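Local coordinates for protein transcriptional regulator (Streptococcus dysgalactiae, PDB 4YV9) that binds SHP peptide pheromones and DNA as a quorum-sensing transcriptional regulator of the Rgg family, at the interface of chains A and B. Residues are numbered along the deposited sequence; one frame, centred on the assembly and turned at random. Chains: chain A/B, Transcriptional regulator.

The interface of chains A and B. Residues chain A 59-60, 63-64, 74, 177, 179; chain B 58, 60, 174, 176-177, 179.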
ATOM      1  N   ILE A  59      -2.903  -6.448 -11.820  1.00 52.17           N
ATOM      2  CA  ILE A  59      -1.676  -7.217 -11.852  1.00 47.61           C
ATOM      3  C   ILE A  59      -0.993  -7.107 -10.489  1.00 52.33           C
ATOM      4  O   ILE A  59      -0.352  -8.054 -10.030  1.00 52.94           O
ATOM      5  CB  ILE A  59      -0.765  -6.741 -12.980  1.00 50.68           C
ATOM      6  CG1 ILE A  59       0.457  -7.652 -13.099  1.00 48.84           C
ATOM      7  CG2 ILE A  59      -0.413  -5.252 -12.814  1.00 47.80           C
ATOM      8  CD1 ILE A  59       0.106  -9.126 -13.287  1.00 44.02           C
ATOM      9  N   ASP A  60      -1.169  -5.958  -9.831  1.00 59.46           N
ATOM     10  CA  ASP A  60      -0.667  -5.763  -8.472  1.00 65.44           C
ATOM     11  C   ASP A  60      -1.254  -6.832  -7.568  1.00 56.00           C
ATOM     12  O   ASP A  60      -0.544  -7.517  -6.840  1.00 48.60           O
ATOM     13  CB  ASP A  60      -1.015  -4.363  -7.947  1.00 72.86           C
ATOM     14  CG  ASP A  60      -0.246  -3.263  -8.661  1.00 83.66           C
ATOM     15  OD1 ASP A  60       0.839  -2.873  -8.173  1.00 90.18           O
ATOM     16  OD2 ASP A  60      -0.728  -2.784  -9.710  1.00 90.24           O
ATOM     17  N   VAL A  63      -0.014 -10.523  -8.460  1.00 57.04           N
ATOM     18  CA  VAL A  63       1.296 -10.805  -7.874  1.00 57.46           C
ATOM     19  C   VAL A  63       1.160 -11.103  -6.392  1.00 56.11           C
ATOM     20  O   VAL A  63       1.745 -12.063  -5.891  1.00 48.67           O
ATOM     21  CB  VAL A  63       2.267  -9.631  -8.060  1.00 55.06           C
ATOM     22  CG1 VAL A  63       3.544  -9.843  -7.236  1.00 47.41           C
ATOM     23  CG2 VAL A  63       2.587  -9.455  -9.524  1.00 48.51           C
ATOM     24  N   SER A  64       0.380 -10.270  -5.704  1.00 51.09           N
ATOM     25  CA  SER A  64       0.153 -10.426  -4.269  1.00 61.28           C
ATOM     26  C   SER A  64      -0.364 -11.812  -3.889  1.00 65.99           C
ATOM     27  O   SER A  64       0.013 -12.338  -2.847  1.00 69.12           O
ATOM     28  CB  SER A  64      -0.829  -9.359  -3.759  1.00 66.33           C
ATOM     29  OG  SER A  64      -0.155  -8.165  -3.397  1.00 69.67           O
ATOM     30  N   PHE A  74      11.574 -10.996  -2.917  1.00 33.55           N
ATOM     31  CA  PHE A  74      10.446 -11.182  -1.999  1.00 34.07           C
ATOM     32  C   PHE A  74      10.698 -12.399  -1.098  1.00 35.67           C
ATOM     33  O   PHE A  74      10.368 -12.407   0.089  1.00 32.94           O
ATOM     34  CB  PHE A  74       9.132 -11.374  -2.762  1.00 31.05           C
ATOM     35  CG  PHE A  74       8.576 -10.113  -3.395  1.00 30.25           C
ATOM     36  CD1 PHE A  74       9.312  -8.950  -3.442  1.00 30.97           C
ATOM     37  CD2 PHE A  74       7.296 -10.121  -3.953  1.00 39.97           C
ATOM     38  CE1 PHE A  74       8.772  -7.785  -4.038  1.00 41.35           C
ATOM     39  CE2 PHE A  74       6.754  -8.990  -4.546  1.00 39.86           C
ATOM     40  CZ  PHE A  74       7.492  -7.813  -4.582  1.00 41.19           C
ATOM     41  N   ASN A 177      -1.059   0.970  -6.277  1.00 41.62           N
ATOM     42  CA  ASN A 177      -0.122   0.534  -5.254  1.00 42.18           C
ATOM     43  C   ASN A 177       0.858   1.637  -4.895  1.00 42.54           C
ATOM     44  O   ASN A 177       1.836   1.868  -5.592  1.00 44.71           O
ATOM     45  CB  ASN A 177       0.637  -0.707  -5.723  1.00 45.55           C
ATOM     46  CG  ASN A 177       1.451  -1.338  -4.616  1.00 54.14           C
ATOM     47  OD1 ASN A 177       1.408  -0.889  -3.471  1.00 50.62           O
ATOM     48  ND2 ASN A 177       2.182  -2.399  -4.945  1.00 55.52           N
ATOM     49  N   THR A 179       2.788   1.709  -2.405  1.00 33.60           N
ATOM     50  CA  THR A 179       3.846   1.197  -1.536  1.00 32.50           C
ATOM     51  C   THR A 179       5.153   1.958  -1.704  1.00 26.90           C
ATOM     52  O   THR A 179       5.692   2.458  -0.721  1.00 30.26           O
ATOM     53  CB  THR A 179       4.088  -0.309  -1.775  1.00 36.05           C
ATOM     54  OG1 THR A 179       2.879  -1.023  -1.489  1.00 34.29           O
ATOM     55  CG2 THR A 179       5.206  -0.827  -0.867  1.00 41.23           C
TER
ATOM     56  N   THR B  58       9.244  -6.736  -9.955  1.00 44.13           N
ATOM     57  CA  THR B  58       8.116  -7.628 -10.078  1.00 48.78           C
ATOM     58  C   THR B  58       7.186  -7.071 -11.178  1.00 48.28           C
ATOM     59  O   THR B  58       7.200  -5.867 -11.459  1.00 43.59           O
ATOM     60  CB  THR B  58       7.413  -7.774  -8.739  1.00 48.00           C
ATOM     61  OG1 THR B  58       6.147  -8.410  -8.924  1.00 64.69           O
ATOM     62  CG2 THR B  58       7.235  -6.407  -8.099  1.00 38.75           C
ATOM     63  N   ASP B  60       4.206  -6.299 -11.471  1.00 42.35           N
ATOM     64  CA  ASP B  60       3.269  -5.199 -11.180  1.00 46.13           C
ATOM     65  C   ASP B  60       3.983  -3.845 -11.192  1.00 43.31           C
ATOM     66  O   ASP B  60       3.430  -2.833 -11.631  1.00 45.80           O
ATOM     67  CB  ASP B  60       2.554  -5.417  -9.847  1.00 52.86           C
ATOM     68  CG  ASP B  60       3.502  -5.762  -8.711  1.00 54.67           C
ATOM     69  OD1 ASP B  60       4.345  -6.654  -8.904  1.00 55.68           O
ATOM     70  OD2 ASP B  60       3.387  -5.157  -7.620  1.00 56.87           O
ATOM     71  N   SER B 174      -0.432  -9.256   0.497  1.00 58.20           N
ATOM     72  CA  SER B 174       0.927  -9.726   0.728  1.00 62.10           C
ATOM     73  C   SER B 174       1.669  -8.712   1.569  1.00 59.52           C
ATOM     74  O   SER B 174       1.199  -7.591   1.772  1.00 58.98           O
ATOM     75  CB  SER B 174       1.672  -9.957  -0.589  1.00 63.93           C
ATOM     76  OG  SER B 174       2.057  -8.725  -1.178  1.00 66.23           O
ATOM     77  N   GLN B 176       4.168  -7.119   0.691  1.00 51.25           N
ATOM     78  CA  GLN B 176       4.603  -6.001  -0.147  1.00 51.88           C
ATOM     79  C   GLN B 176       3.489  -5.066  -0.551  1.00 51.32           C
ATOM     80  O   GLN B 176       3.758  -3.971  -1.040  1.00 67.31           O
ATOM     81  CB  GLN B 176       5.283  -6.497  -1.429  1.00 42.36           C
ATOM     82  CG  GLN B 176       6.727  -6.877  -1.233  1.00 58.55           C
ATOM     83  CD  GLN B 176       6.882  -8.167  -0.466  1.00 60.22           C
ATOM     84  OE1 GLN B 176       6.092  -9.098  -0.634  1.00 65.47           O
ATOM     85  NE2 GLN B 176       7.890  -8.226   0.394  1.00 62.09           N
ATOM     86  N   ASN B 177       2.245  -5.501  -0.382  1.00 45.28           N
ATOM     87  CA  ASN B 177       1.107  -4.708  -0.817  1.00 43.96           C
ATOM     88  C   ASN B 177      -0.102  -4.875   0.108  1.00 36.25           C
ATOM     89  O   ASN B 177      -0.846  -5.850   0.014  1.00 44.80           O
ATOM     90  CB  ASN B 177       0.732  -5.078  -2.254  1.00 50.04           C
ATOM     91  CG  ASN B 177      -0.232  -4.084  -2.873  1.00 54.92           C
ATOM     92  OD1 ASN B 177      -0.559  -3.063  -2.261  1.00 53.46           O
ATOM     93  ND2 ASN B 177      -0.685  -4.371  -4.094  1.00 51.56           N
ATOM     94  N   THR B 179      -2.662  -2.863   0.278  1.00 40.39           N
ATOM     95  CA  THR B 179      -3.744  -2.042  -0.229  1.00 37.11           C
ATOM     96  C   THR B 179      -5.084  -2.645   0.153  1.00 37.44           C
ATOM     97  O   THR B 179      -5.914  -1.960   0.740  1.00 37.97           O
ATOM     98  CB  THR B 179      -3.651  -1.876  -1.751  1.00 39.27           C
ATOM     99  OG1 THR B 179      -2.405  -1.246  -2.067  1.00 46.61           O
ATOM    100  CG2 THR B 179      -4.779  -1.005  -2.256  1.00 46.58           C
TER
HETATM  101  O   HOH W   1       0.855  -1.827 -11.675  1.00 45.44           O
HETATM  102  O   HOH W   2       1.414  -6.319  -5.776  1.00 46.08           O
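Around the two-fold axis of this Rgg dimer, helix 59-64 and the loop leading into helix 179-197 meet their symmetry mates; the deposited pair is plausibly the biological one, although the structure alone does not show this. The amides stack at the axis. A:Asn177 and B:Asn177, each with CG anti to its backbone N, reach tip to tip and lay their amides nearly parallel, 13° apart. A:Asn177 OD1 and B:Asn177 OD1 come within 3.2 Å, a strained contact of two acceptors, yet donors at home support their assignment as oxygens: A:Thr179 OG1 lies on a lone pair of A:Asn177 OD1 at 2.5 Å, while A:Thr179 N approaches from above the carbonyl plane, an apparent N-cap that fixes the amide's rotation. Hydrogen bonds between chains flank the stack. A:Thr179 OG1 also faces B:Gln176 O, in plane at a longer 3.1 Å, so its one hydrogen must be shared or alternate; A:Ser64 OG pairs with B:Ser174 OG at 3.2 Å. The carboxylates of A:Asp60 and B:Asp60 cross at 89°, and waters bridging carboxylate to backbone oxygen may ease their probable repulsion: one, 2.8 Å from B:Asp60 O, also bonds A:Asp60 OD2; a second, 2.9 Å from B:Asp60 OD2, also bonds A:Asp60 O. Apolar cover comes from A:Phe74, over whose face B:Gln176, bent at chi2 (73°), lays CG 3.7 Å from the ring centroid, its amide almost parallel to the ring. B:Thr58 CG2 touches the rim at A:Phe74 CZ, and A:Val63 sets its methyls against the hydrogen-bonded pair B:Thr58 OG1 and B:Asp60 OD1 (2.5 Å).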